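Local coordinates for protein annexin A8 (Homo sapiens, PDB 1W3W) that binds phospholipid in a calcium-dependent manner and acts as an anticoagulant, indirectly inhibiting the thromboplastin-specific complex of the blood coagulation cascade, at residues A183-A188 against E198-T203; R215-Y220 against K226-S231; E118-R123 against R157-L162; A224-S227 against K233-T236. All blocks are in the same frame, centred on the assembly; numbering follows the deposited sequence.

Contact 1. Residues A183-A188 against E198-T203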
loop_
_atom_site.group_PDB
_atom_site.type_symbol
_atom_site.label_atom_id
_atom_site.label_comp_id
_atom_site.label_asym_id
_atom_site.label_seq_id
_atom_site.Cartn_x
_atom_site.Cartn_y
_atom_site.Cartn_z
ATOM N N ALA A 183 18.244 -13.413 -17.275
ATOM C CA ALA A 183 17.645 -12.774 -18.443
ATOM C C ALA A 183 17.440 -13.781 -19.585
ATOM O O ALA A 183 16.413 -13.771 -20.264
ATOM C CB ALA A 183 18.490 -11.635 -18.899
ATOM N N GLN A 184 18.415 -14.655 -19.779
ATOM C CA GLN A 184 18.304 -15.733 -20.746
ATOM C C GLN A 184 17.138 -16.658 -20.395
ATOM O O GLN A 184 16.393 -17.053 -21.273
ATOM C CB GLN A 184 19.619 -16.528 -20.805
ATOM C CG GLN A 184 19.719 -17.498 -21.979
ATOM C CD GLN A 184 19.734 -16.778 -23.327
ATOM O OE1 GLN A 184 18.863 -17.004 -24.175
ATOM N NE2 GLN A 184 20.731 -15.911 -23.522
ATOM N N ASP A 185 16.966 -16.978 -19.116
ATOM C CA ASP A 185 15.876 -17.860 -18.682
ATOM C C ASP A 185 14.505 -17.220 -18.857
ATOM O O ASP A 185 13.546 -17.915 -19.163
ATOM C CB ASP A 185 16.026 -18.255 -17.214
ATOM C CG ASP A 185 17.157 -19.231 -16.978
ATOM O OD1 ASP A 185 17.481 -19.454 -15.794
ATOM O OD2 ASP A 185 17.799 -19.781 -17.902
ATOM N N LEU A 186 14.407 -15.908 -18.641
ATOM C CA LEU A 186 13.141 -15.192 -18.813
ATOM C C LEU A 186 12.741 -15.156 -20.275
ATOM O O LEU A 186 11.579 -15.301 -20.618
ATOM C CB LEU A 186 13.238 -13.752 -18.288
ATOM C CG LEU A 186 13.332 -13.612 -16.774
ATOM C CD1 LEU A 186 13.468 -12.157 -16.413
ATOM C CD2 LEU A 186 12.133 -14.252 -16.070
ATOM N N TYR A 187 13.723 -14.962 -21.130
ATOM C CA TYR A 187 13.508 -14.959 -22.558
ATOM C C TYR A 187 13.042 -16.341 -23.038
ATOM O O TYR A 187 12.042 -16.447 -23.741
ATOM C CB TYR A 187 14.809 -14.565 -23.219
ATOM C CG TYR A 187 14.786 -14.487 -24.712
ATOM C CD1 TYR A 187 13.864 -13.684 -25.382
ATOM C CD2 TYR A 187 15.715 -15.189 -25.465
ATOM C CE1 TYR A 187 13.865 -13.601 -26.773
ATOM C CE2 TYR A 187 15.724 -15.109 -26.843
ATOM C CZ TYR A 187 14.800 -14.314 -27.494
ATOM O OH TYR A 187 14.838 -14.255 -28.872
ATOM N N ALA A 188 13.764 -17.389 -22.638
ATOM C CA ALA A 188 13.404 -18.769 -22.973
ATOM C C ALA A 188 12.001 -19.136 -22.474
ATOM O O ALA A 188 11.255 -19.819 -23.165
ATOM C CB ALA A 188 14.436 -19.744 -22.397
ATOM N N GLU A 198 5.398 -19.871 -16.412
ATOM C CA GLU A 198 5.108 -18.817 -15.444
ATOM C C GLU A 198 6.020 -18.934 -14.222
ATOM O O GLU A 198 6.447 -17.922 -13.682
ATOM C CB GLU A 198 3.631 -18.843 -14.999
ATOM C CG GLU A 198 2.582 -19.101 -16.088
ATOM C CD GLU A 198 2.256 -17.878 -16.921
ATOM O OE1 GLU A 198 3.190 -17.112 -17.255
ATOM O OE2 GLU A 198 1.059 -17.686 -17.251
ATOM N N MET A 199 6.328 -20.162 -13.806
ATOM C CA MET A 199 7.140 -20.394 -12.605
ATOM C C MET A 199 8.547 -19.820 -12.704
ATOM O O MET A 199 9.137 -19.465 -11.691
ATOM C CB MET A 199 7.230 -21.890 -12.272
ATOM C CG MET A 199 6.046 -22.427 -11.479
ATOM S SD MET A 199 5.622 -21.461 -9.984
ATOM C CE MET A 199 7.156 -21.543 -9.073
ATOM N N LYS A 200 9.080 -19.745 -13.920
ATOM C CA LYS A 200 10.402 -19.172 -14.134
ATOM C C LYS A 200 10.379 -17.658 -13.918
ATOM O O LYS A 200 11.257 -17.111 -13.253
ATOM C CB LYS A 200 10.934 -19.513 -15.529
ATOM C CG LYS A 200 12.453 -19.534 -15.601
ATOM C CD LYS A 200 13.059 -20.722 -14.823
ATOM C CE LYS A 200 13.695 -20.306 -13.478
ATOM N NZ LYS A 200 15.127 -20.748 -13.362
ATOM N N PHE A 201 9.370 -16.996 -14.483
ATOM C CA PHE A 201 9.125 -15.589 -14.196
ATOM C C PHE A 201 8.955 -15.349 -12.704
ATOM O O PHE A 201 9.563 -14.432 -12.147
ATOM C CB PHE A 201 7.872 -15.090 -14.921
ATOM C CG PHE A 201 8.130 -14.599 -16.307
ATOM C CD1 PHE A 201 8.299 -13.245 -16.556
ATOM C CD2 PHE A 201 8.189 -15.487 -17.369
ATOM C CE1 PHE A 201 8.534 -12.783 -17.846
ATOM C CE2 PHE A 201 8.420 -15.033 -18.665
ATOM C CZ PHE A 201 8.596 -13.682 -18.902
ATOM N N ILE A 202 8.139 -16.176 -12.056
ATOM C CA ILE A 202 7.768 -15.946 -10.658
ATOM C C ILE A 202 8.978 -16.044 -9.746
ATOM O O ILE A 202 9.196 -15.180 -8.889
ATOM C CB ILE A 202 6.649 -16.924 -10.207
ATOM C CG1 ILE A 202 5.332 -16.552 -10.886
ATOM C CG2 ILE A 202 6.481 -16.906 -8.685
ATOM C CD1 ILE A 202 4.240 -17.612 -10.736
ATOM N N THR A 203 9.781 -17.081 -9.947
ATOM C CA THR A 203 10.937 -17.330 -9.101
ATOM C C THR A 203 11.971 -16.214 -9.184
ATOM O O THR A 203 12.478 -15.758 -8.167
ATOM C CB THR A 203 11.600 -18.675 -9.481
ATOM O OG1 THR A 203 10.665 -19.737 -9.268
ATOM C CG2 THR A 203 12.750 -19.000 -8.533
#
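L186 and F201 make the apolar half of this contact, where two helical turns run roughly antiparallel, their short axes 9.2 Å apart at closest and 149° between directions. The CD2 methyl of L186 lies over one face of the F201 ring in a CH-pi contact, 4.1 Å from the F201 ring centroid and only 15° off the ring normal, displaced toward the rim on the CG and CD1 side. It also comes within 3.8 Å of F201 CA, so it packs into the corner between ring and backbone. The CE2-CZ part of the ring also nears the other backbone, F201 CE2 standing 3.7 Å from L186 O. Without the ring, as with an alanine at F201, the L186 methyl would probably lose its aromatic face and a gap open toward I232 and M244, which the ring also touches.

The polar half is looser. K200, bent at chi2, chi3 and chi4, crosses the D185 side chain obliquely, with K200 CG 4.1 Å from D185 CB. At its end K200 NZ faces D185 OD1 at 3.6 Å, a long salt bridge. The other carboxylate oxygen, OD2, takes a hydrogen bond from Q181 NE2, one turn earlier on the same helix, which helps fix how the group is turned.

Chemically, the pairing is divided: methyl against ring makes the buried, close-fitting part, while the partly exposed charges at the margin probably add only modest attraction across it.

Contact 2. Residues R215-Y220 against K226-S231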
loop_
_atom_site.group_PDB
_atom_site.type_symbol
_atom_site.label_atom_id
_atom_site.label_comp_id
_atom_site.label_asym_id
_atom_site.label_seq_id
_atom_site.Cartn_x
_atom_site.Cartn_y
_atom_site.Cartn_z
ATOM N N ARG A 215 19.408 -5.016 -13.257
ATOM C CA ARG A 215 20.376 -5.484 -14.240
ATOM C C ARG A 215 19.770 -6.575 -15.138
ATOM O O ARG A 215 20.065 -6.622 -16.318
ATOM C CB ARG A 215 21.645 -5.977 -13.545
ATOM C CG ARG A 215 22.732 -6.456 -14.491
ATOM C CD ARG A 215 23.424 -5.339 -15.245
ATOM N NE ARG A 215 24.791 -5.731 -15.584
ATOM C CZ ARG A 215 25.851 -5.615 -14.775
ATOM N NH1 ARG A 215 25.739 -5.099 -13.549
ATOM N NH2 ARG A 215 27.040 -6.016 -15.208
ATOM N N VAL A 216 18.949 -7.456 -14.574
ATOM C CA VAL A 216 18.283 -8.476 -15.358
ATOM C C VAL A 216 17.400 -7.809 -16.423
ATOM O O VAL A 216 17.395 -8.252 -17.561
ATOM C CB VAL A 216 17.452 -9.449 -14.487
ATOM C CG1 VAL A 216 16.573 -10.341 -15.340
ATOM C CG2 VAL A 216 18.356 -10.307 -13.614
ATOM N N PHE A 217 16.683 -6.744 -16.061
ATOM C CA PHE A 217 15.786 -6.084 -17.006
ATOM C C PHE A 217 16.565 -5.459 -18.146
ATOM O O PHE A 217 16.136 -5.519 -19.288
ATOM C CB PHE A 217 14.928 -5.007 -16.340
ATOM C CG PHE A 217 14.018 -5.511 -15.265
ATOM C CD1 PHE A 217 13.673 -6.855 -15.158
ATOM C CD2 PHE A 217 13.474 -4.620 -14.366
ATOM C CE1 PHE A 217 12.824 -7.289 -14.166
ATOM C CE2 PHE A 217 12.633 -5.059 -13.372
ATOM C CZ PHE A 217 12.327 -6.390 -13.262
ATOM N N GLU A 218 17.705 -4.853 -17.833
ATOM C CA GLU A 218 18.600 -4.310 -18.851
ATOM C C GLU A 218 19.071 -5.388 -19.823
ATOM O O GLU A 218 18.995 -5.203 -21.037
ATOM C CB GLU A 218 19.844 -3.696 -18.205
ATOM C CG GLU A 218 19.668 -2.351 -17.548
ATOM C CD GLU A 218 20.999 -1.834 -17.010
ATOM O OE1 GLU A 218 21.859 -1.435 -17.833
ATOM O OE2 GLU A 218 21.204 -1.872 -15.777
ATOM N N GLU A 219 19.584 -6.498 -19.284
ATOM C CA GLU A 219 20.084 -7.608 -20.104
ATOM C C GLU A 219 18.975 -8.242 -20.935
ATOM O O GLU A 219 19.188 -8.614 -22.097
ATOM C CB GLU A 219 20.748 -8.694 -19.238
ATOM C CG GLU A 219 22.028 -8.261 -18.543
ATOM C CD GLU A 219 23.082 -7.774 -19.525
ATOM O OE1 GLU A 219 23.617 -6.675 -19.309
ATOM O OE2 GLU A 219 23.359 -8.477 -20.521
ATOM N N TYR A 220 17.795 -8.370 -20.334
ATOM C CA TYR A 220 16.653 -8.942 -21.013
ATOM C C TYR A 220 16.310 -8.140 -22.283
ATOM O O TYR A 220 16.015 -8.717 -23.317
ATOM C CB TYR A 220 15.444 -9.008 -20.087
ATOM C CG TYR A 220 14.240 -9.554 -20.786
ATOM C CD1 TYR A 220 14.070 -10.920 -20.947
ATOM C CD2 TYR A 220 13.284 -8.702 -21.335
ATOM C CE1 TYR A 220 12.973 -11.423 -21.611
ATOM C CE2 TYR A 220 12.181 -9.198 -21.996
ATOM C CZ TYR A 220 12.029 -10.548 -22.141
ATOM O OH TYR A 220 10.926 -11.045 -22.792
ATOM N N LYS A 226 12.772 -6.433 -26.497
ATOM C CA LYS A 226 11.454 -6.204 -25.955
ATOM C C LYS A 226 11.642 -5.836 -24.474
ATOM O O LYS A 226 12.469 -6.436 -23.783
ATOM C CB LYS A 226 10.628 -7.483 -26.106
ATOM C CG LYS A 226 9.136 -7.283 -26.077
ATOM C CD LYS A 226 8.392 -8.558 -26.502
ATOM C CE LYS A 226 7.030 -8.226 -27.120
ATOM N NZ LYS A 226 5.977 -9.207 -26.727
ATOM N N SER A 227 10.898 -4.849 -23.987
ATOM C CA SER A 227 10.930 -4.509 -22.575
ATOM C C SER A 227 10.306 -5.650 -21.765
ATOM O O SER A 227 9.452 -6.383 -22.262
ATOM C CB SER A 227 10.185 -3.199 -22.327
ATOM O OG SER A 227 8.795 -3.359 -22.558
ATOM N N ILE A 228 10.704 -5.781 -20.511
ATOM C CA ILE A 228 10.126 -6.812 -19.643
ATOM C C ILE A 228 8.620 -6.589 -19.418
ATOM O O ILE A 228 7.858 -7.537 -19.361
ATOM C CB ILE A 228 10.920 -6.929 -18.298
ATOM C CG1 ILE A 228 10.571 -8.220 -17.561
ATOM C CG2 ILE A 228 10.672 -5.763 -17.388
ATOM C CD1 ILE A 228 11.064 -9.445 -18.246
ATOM N N GLU A 229 8.198 -5.328 -19.327
ATOM C CA GLU A 229 6.781 -5.013 -19.177
ATOM C C GLU A 229 5.917 -5.499 -20.370
ATOM O O GLU A 229 4.876 -6.136 -20.167
ATOM C CB GLU A 229 6.542 -3.514 -18.861
ATOM C CG GLU A 229 7.525 -2.500 -19.422
ATOM C CD GLU A 229 8.757 -2.256 -18.547
ATOM O OE1 GLU A 229 9.839 -2.762 -18.919
ATOM O OE2 GLU A 229 8.666 -1.544 -17.509
ATOM N N ASP A 230 6.370 -5.232 -21.589
ATOM C CA ASP A 230 5.664 -5.666 -22.792
ATOM C C ASP A 230 5.644 -7.190 -22.910
ATOM O O ASP A 230 4.667 -7.747 -23.369
ATOM C CB ASP A 230 6.263 -5.035 -24.050
ATOM C CG ASP A 230 5.879 -3.580 -24.206
ATOM O OD1 ASP A 230 6.475 -2.885 -25.048
ATOM O OD2 ASP A 230 4.987 -3.045 -23.517
ATOM N N SER A 231 6.702 -7.856 -22.457
ATOM C CA SER A 231 6.737 -9.315 -22.448
ATOM C C SER A 231 5.711 -9.860 -21.487
ATOM O O SER A 231 4.938 -10.717 -21.851
ATOM C CB SER A 231 8.116 -9.836 -22.097
ATOM O OG SER A 231 9.029 -9.510 -23.128
HETATM O O HOH W 1 13.093 -4.210 -19.743
#
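I228 is wedged between F217 and Y220, with one methyl for each ring. Its CG1 points anti to the backbone N (chi1 -165°), which sends CG2 over the F217 ring and carries CD1 onto that of Y220. CG2 sits 4.0 Å from the F217 ring centroid, shifted toward the CG-CD1 rim. CD1 is better centred, 3.9 Å from the Y220 centroid and 11° off its normal, and the two side chains meet at about a right angle.

With its CG anti to N, Y220 swings out from helix 210-224 so that its hydroxyl end passes I228 and reaches the first turn of the next helix. There Y220 OH and S231 OG form a very short hydrogen bond of 2.5 Å, its exact length doubtful and either hydroxyl a possible donor; S231 OG lies at the ring's edge, in plane. Y220 CE2 also approaches K226 O, at 3.3 Å. A phenylalanine in place of Y220 would probably keep the face for I228 but leave the buried S231 hydroxyl without its phenolic mate.

The start of helix 228-235 is also capped. S227 is the N-cap, its OG accepting from D230 N at 3.2 Å, and a water accepts from I228 N at 3.0 Å while donating weakly to F217 O.

The contact closes the turn between helices 210-224 and 228-235. V248 of helix 238-252 touches both F217 and I228. Helix 176-191 also packs on helix 210-224, A183 on E219 and L186 on V216, and L186 touches I228 as well.

Contact 3. Residues E118-R123 against R157-L162; sequences EILASR and RILVCL
L120 meets L159 and L162 through leucine torsions of two kinds. L120 has chi1 -89° and chi2 52°, which brings its CD2 branch across to helix 153-163; L159 and L162 both hold CG beside the backbone N with an extended second torsion. The L120 and L159 side chains come together at about a right angle. L120 CD2 settles over the backbone of L159, 3.6 Å from L159 O and 4.1 Å from L159 CB. The exchange is mutual, because L162 CD1 comes back to the other helix, 4.2 Å from L120 CB, and continues to A121, whose CB it approaches at 4.4 Å. These are apolar contacts, buried for the three leucines, and I147 of helix 143-150 touches both L120 and L159. The short axes lie 9.7 Å apart and 49° from parallel.

The opposite flank of helix 113-122 is polar. S122 OG donates to E118 O at 2.6 Å, sharing that carbonyl with S122 N, which arrives from the other face of its plane. R123 NH1 in turn gives a 2.9 Å bond to S122 OG, lying in the guanidinium plane, while its NH2 pairs with E98. The carboxylate of E118 bridges to R261 and R278. On the other helix, C161 is tied to C206 by a disulfide.

This is the bundle packing of an annexin repeat, seen here in the predicted second one, with leucines facing inward. The charged cluster of E118 and R123 with R261 and R278 of helices 254-266 and 273-283 is consistent with the hydrophilic channel at the centre of annexin cores.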
loop_
_atom_site.group_PDB
_atom_site.type_symbol
_atom_site.label_atom_id
_atom_site.label_comp_id
_atom_site.label_asym_id
_atom_site.label_seq_id
_atom_site.Cartn_x
_atom_site.Cartn_y
_atom_site.Cartn_z
ATOM N N GLU A 118 -0.750 -5.283 -4.029
ATOM C CA GLU A 118 -0.174 -3.972 -3.743
ATOM C C GLU A 118 0.686 -4.019 -2.503
ATOM O O GLU A 118 1.823 -3.565 -2.515
ATOM C CB GLU A 118 -1.300 -2.938 -3.585
ATOM C CG GLU A 118 -0.886 -1.586 -3.023
ATOM C CD GLU A 118 -2.083 -0.830 -2.472
ATOM O OE1 GLU A 118 -2.943 -0.416 -3.265
ATOM O OE2 GLU A 118 -2.164 -0.655 -1.246
ATOM N N ILE A 119 0.144 -4.551 -1.423
ATOM C CA ILE A 119 0.870 -4.551 -0.167
ATOM C C ILE A 119 2.075 -5.489 -0.224
ATOM O O ILE A 119 3.192 -5.093 0.152
ATOM C CB ILE A 119 -0.047 -4.887 1.007
ATOM C CG1 ILE A 119 -1.097 -3.785 1.153
ATOM C CG2 ILE A 119 0.768 -4.991 2.283
ATOM C CD1 ILE A 119 -2.122 -4.053 2.216
ATOM N N LEU A 120 1.875 -6.708 -0.715
ATOM C CA LEU A 120 2.968 -7.684 -0.718
ATOM C C LEU A 120 4.123 -7.286 -1.656
ATOM O O LEU A 120 5.288 -7.559 -1.363
ATOM C CB LEU A 120 2.460 -9.098 -1.037
ATOM C CG LEU A 120 2.030 -9.922 0.189
ATOM C CD1 LEU A 120 1.045 -9.182 1.063
ATOM C CD2 LEU A 120 1.461 -11.279 -0.210
ATOM N N ALA A 121 3.810 -6.634 -2.766
ATOM C CA ALA A 121 4.837 -6.237 -3.725
ATOM C C ALA A 121 5.566 -4.948 -3.356
ATOM O O ALA A 121 6.736 -4.765 -3.722
ATOM C CB ALA A 121 4.242 -6.129 -5.102
ATOM N N SER A 122 4.911 -4.049 -2.636
ATOM C CA SER A 122 5.479 -2.715 -2.424
ATOM C C SER A 122 6.166 -2.573 -1.069
ATOM O O SER A 122 6.862 -1.600 -0.830
ATOM C CB SER A 122 4.403 -1.643 -2.591
ATOM O OG SER A 122 3.420 -1.761 -1.579
ATOM N N ARG A 123 5.969 -3.537 -0.173
ATOM C CA ARG A 123 6.632 -3.500 1.108
ATOM C C ARG A 123 7.962 -4.256 1.037
ATOM O O ARG A 123 8.130 -5.163 0.227
ATOM C CB ARG A 123 5.748 -4.089 2.202
ATOM C CG ARG A 123 4.818 -3.113 2.863
ATOM C CD ARG A 123 4.148 -2.150 1.943
ATOM N NE ARG A 123 3.172 -1.319 2.641
ATOM C CZ ARG A 123 2.236 -0.611 2.034
ATOM N NH1 ARG A 123 2.140 -0.619 0.716
ATOM N NH2 ARG A 123 1.378 0.098 2.753
ATOM N N ARG A 157 1.143 -18.761 -5.923
ATOM C CA ARG A 157 2.568 -19.028 -5.883
ATOM C C ARG A 157 3.401 -17.752 -5.744
ATOM O O ARG A 157 4.309 -17.707 -4.931
ATOM C CB ARG A 157 3.001 -19.802 -7.136
ATOM C CG ARG A 157 2.354 -21.204 -7.250
ATOM C CD ARG A 157 3.073 -22.295 -6.465
ATOM N NE ARG A 157 3.474 -23.405 -7.338
ATOM C CZ ARG A 157 3.706 -24.660 -6.941
ATOM N NH1 ARG A 157 3.592 -25.019 -5.660
ATOM N NH2 ARG A 157 4.062 -25.570 -7.844
ATOM N N ILE A 158 3.112 -16.721 -6.542
ATOM C CA ILE A 158 3.887 -15.479 -6.431
ATOM C C ILE A 158 3.645 -14.757 -5.094
ATOM O O ILE A 158 4.574 -14.217 -4.510
ATOM C CB ILE A 158 3.678 -14.529 -7.643
ATOM C CG1 ILE A 158 4.750 -13.434 -7.634
ATOM C CG2 ILE A 158 2.293 -13.912 -7.657
ATOM C CD1 ILE A 158 4.730 -12.577 -8.874
ATOM N N LEU A 159 2.412 -14.760 -4.607
ATOM C CA LEU A 159 2.091 -14.080 -3.357
ATOM C C LEU A 159 2.789 -14.749 -2.180
ATOM O O LEU A 159 3.401 -14.079 -1.347
ATOM C CB LEU A 159 0.581 -14.027 -3.139
ATOM C CG LEU A 159 -0.203 -13.193 -4.157
ATOM C CD1 LEU A 159 -1.670 -13.259 -3.874
ATOM C CD2 LEU A 159 0.268 -11.738 -4.198
ATOM N N VAL A 160 2.714 -16.074 -2.124
ATOM C CA VAL A 160 3.416 -16.833 -1.100
ATOM C C VAL A 160 4.936 -16.623 -1.169
ATOM O O VAL A 160 5.603 -16.494 -0.142
ATOM C CB VAL A 160 3.039 -18.345 -1.193
ATOM C CG1 VAL A 160 4.127 -19.233 -0.615
ATOM C CG2 VAL A 160 1.726 -18.573 -0.476
ATOM N N CYS A 161 5.476 -16.572 -2.375
ATOM C CA CYS A 161 6.901 -16.318 -2.564
ATOM C C CYS A 161 7.317 -14.939 -2.051
ATOM O O CYS A 161 8.370 -14.807 -1.443
ATOM C CB CYS A 161 7.276 -16.466 -4.033
ATOM S SG CYS A 161 9.058 -16.346 -4.328
ATOM N N LEU A 162 6.486 -13.921 -2.267
ATOM C CA LEU A 162 6.802 -12.567 -1.793
ATOM C C LEU A 162 6.903 -12.502 -0.266
ATOM O O LEU A 162 7.649 -11.683 0.275
ATOM C CB LEU A 162 5.783 -11.547 -2.318
ATOM C CG LEU A 162 5.888 -11.255 -3.820
ATOM C CD1 LEU A 162 4.721 -10.414 -4.302
ATOM C CD2 LEU A 162 7.186 -10.581 -4.163
#

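Contact 4. Residues A224-S227 against K233-T236; sequences ANKS and KSET
K226 and S234 meet although their CA atoms are 10.6 Å apart, with the 224-227 backbone turning out of helix 210-224 through N225 at positive phi (52°) and then running extended at K226. It is therefore the length of the lysine that makes the contact. K226 is nearly straight through its first three torsions and bends at the last, chi4 -142°, which lays its amino group beside the last turn of helix 228-235. K226 NZ comes to 3.1 Å from S234 OG and 3.7 Å from S234 CB, approaching the serine from its hydroxyl side.

The S234 hydroxyl is held by its own helix. With chi1 at 74° it is folded back so that OG donates to S231 O and, weakly, approaches D230 O. The lysine thus arrives at an oxygen whose position is already set by the helix. E235 OE2 lies 5.5 Å from K226 NZ, too far for a salt bridge, but that carboxylate, together with the carbonyl end of the helix, would probably draw the positive charge to this spot. E235 also packs on F201, and T236 OG1 bonds to I232 O as the chain leaves the helix.

Both touching residues are exposed, and they meet at the surface of the predicted third annexin repeat. Here the linker entering the short helix 228-235 is brought by one long side chain alongside that helix's C-terminal turn, a peripheral contact in the all-helical annexin fold, away from the calcium site.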
loop_
_atom_site.group_PDB
_atom_site.type_symbol
_atom_site.label_atom_id
_atom_site.label_comp_id
_atom_site.label_asym_id
_atom_site.label_seq_id
_atom_site.Cartn_x
_atom_site.Cartn_y
_atom_site.Cartn_z
ATOM N N ALA A 224 16.228 -9.815 -25.909
ATOM C CA ALA A 224 14.886 -10.070 -26.405
ATOM C C ALA A 224 14.390 -8.991 -27.367
ATOM O O ALA A 224 13.449 -9.232 -28.105
ATOM C CB ALA A 224 13.911 -10.205 -25.246
ATOM N N ASN A 225 15.020 -7.820 -27.352
ATOM C CA ASN A 225 14.528 -6.646 -28.090
ATOM C C ASN A 225 13.072 -6.354 -27.783
ATOM O O ASN A 225 12.255 -6.082 -28.668
ATOM C CB ASN A 225 14.760 -6.817 -29.592
ATOM C CG ASN A 225 16.227 -6.943 -29.914
ATOM O OD1 ASN A 225 17.014 -6.050 -29.609
ATOM N ND2 ASN A 225 16.608 -8.071 -30.483
ATOM N N LYS A 226 12.772 -6.433 -26.497
ATOM C CA LYS A 226 11.454 -6.204 -25.955
ATOM C C LYS A 226 11.642 -5.836 -24.474
ATOM O O LYS A 226 12.469 -6.436 -23.783
ATOM C CB LYS A 226 10.628 -7.483 -26.106
ATOM C CG LYS A 226 9.136 -7.283 -26.077
ATOM C CD LYS A 226 8.392 -8.558 -26.502
ATOM C CE LYS A 226 7.030 -8.226 -27.120
ATOM N NZ LYS A 226 5.977 -9.207 -26.727
ATOM N N SER A 227 10.898 -4.849 -23.987
ATOM C CA SER A 227 10.930 -4.509 -22.575
ATOM C C SER A 227 10.306 -5.650 -21.765
ATOM O O SER A 227 9.452 -6.383 -22.262
ATOM C CB SER A 227 10.185 -3.199 -22.327
ATOM O OG SER A 227 8.795 -3.359 -22.558
ATOM N N LYS A 233 3.021 -8.309 -20.479
ATOM C CA LYS A 233 1.692 -7.950 -21.003
ATOM C C LYS A 233 1.234 -8.893 -22.109
ATOM O O LYS A 233 0.038 -9.154 -22.245
ATOM C CB LYS A 233 1.667 -6.518 -21.552
ATOM C CG LYS A 233 1.603 -5.426 -20.495
ATOM C CD LYS A 233 1.559 -4.042 -21.135
ATOM C CE LYS A 233 1.776 -2.947 -20.117
ATOM N NZ LYS A 233 1.620 -1.572 -20.709
ATOM N N SER A 234 2.171 -9.383 -22.917
ATOM C CA SER A 234 1.809 -10.265 -24.026
ATOM C C SER A 234 1.720 -11.722 -23.589
ATOM O O SER A 234 1.006 -12.494 -24.221
ATOM C CB SER A 234 2.784 -10.110 -25.201
ATOM O OG SER A 234 4.020 -10.722 -24.928
ATOM N N GLU A 235 2.405 -12.089 -22.505
ATOM C CA GLU A 235 2.520 -13.497 -22.076
ATOM C C GLU A 235 1.599 -13.913 -20.926
ATOM O O GLU A 235 1.424 -15.105 -20.678
ATOM C CB GLU A 235 3.961 -13.815 -21.672
ATOM C CG GLU A 235 4.903 -13.922 -22.858
ATOM C CD GLU A 235 6.362 -13.731 -22.481
ATOM O OE1 GLU A 235 6.706 -13.891 -21.290
ATOM O OE2 GLU A 235 7.172 -13.425 -23.385
ATOM N N THR A 236 1.025 -12.948 -20.215
ATOM C CA THR A 236 0.167 -13.263 -19.072
ATOM C C THR A 236 -1.094 -12.420 -19.112
ATOM O O THR A 236 -1.207 -11.472 -19.888
ATOM C CB THR A 236 0.914 -13.027 -17.730
ATOM O OG1 THR A 236 1.269 -11.642 -17.606
ATOM C CG2 THR A 236 2.250 -13.755 -17.698
#

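From the N terminus, contact 3 comes first, closing a loop of 33 residues that brings helix 153-163 back onto helix 113-122 in the predicted second repeat. The chain then enters the third, where contact 1 closes the nine-residue connection between segments 183-188 and 198-203. Contacts 2 and 4 follow and are staggered: they share K226 and S227, and contact 4 begins before contact 2 has ended, and both involve helix 228-235. Side-chain packing joins contacts 1 and 2 (L186 on V216) and contacts 1 and 4 (F201 on E235). I202 on I158 and the C161-C206 disulfide carry the connection across the repeat boundary from contact 3.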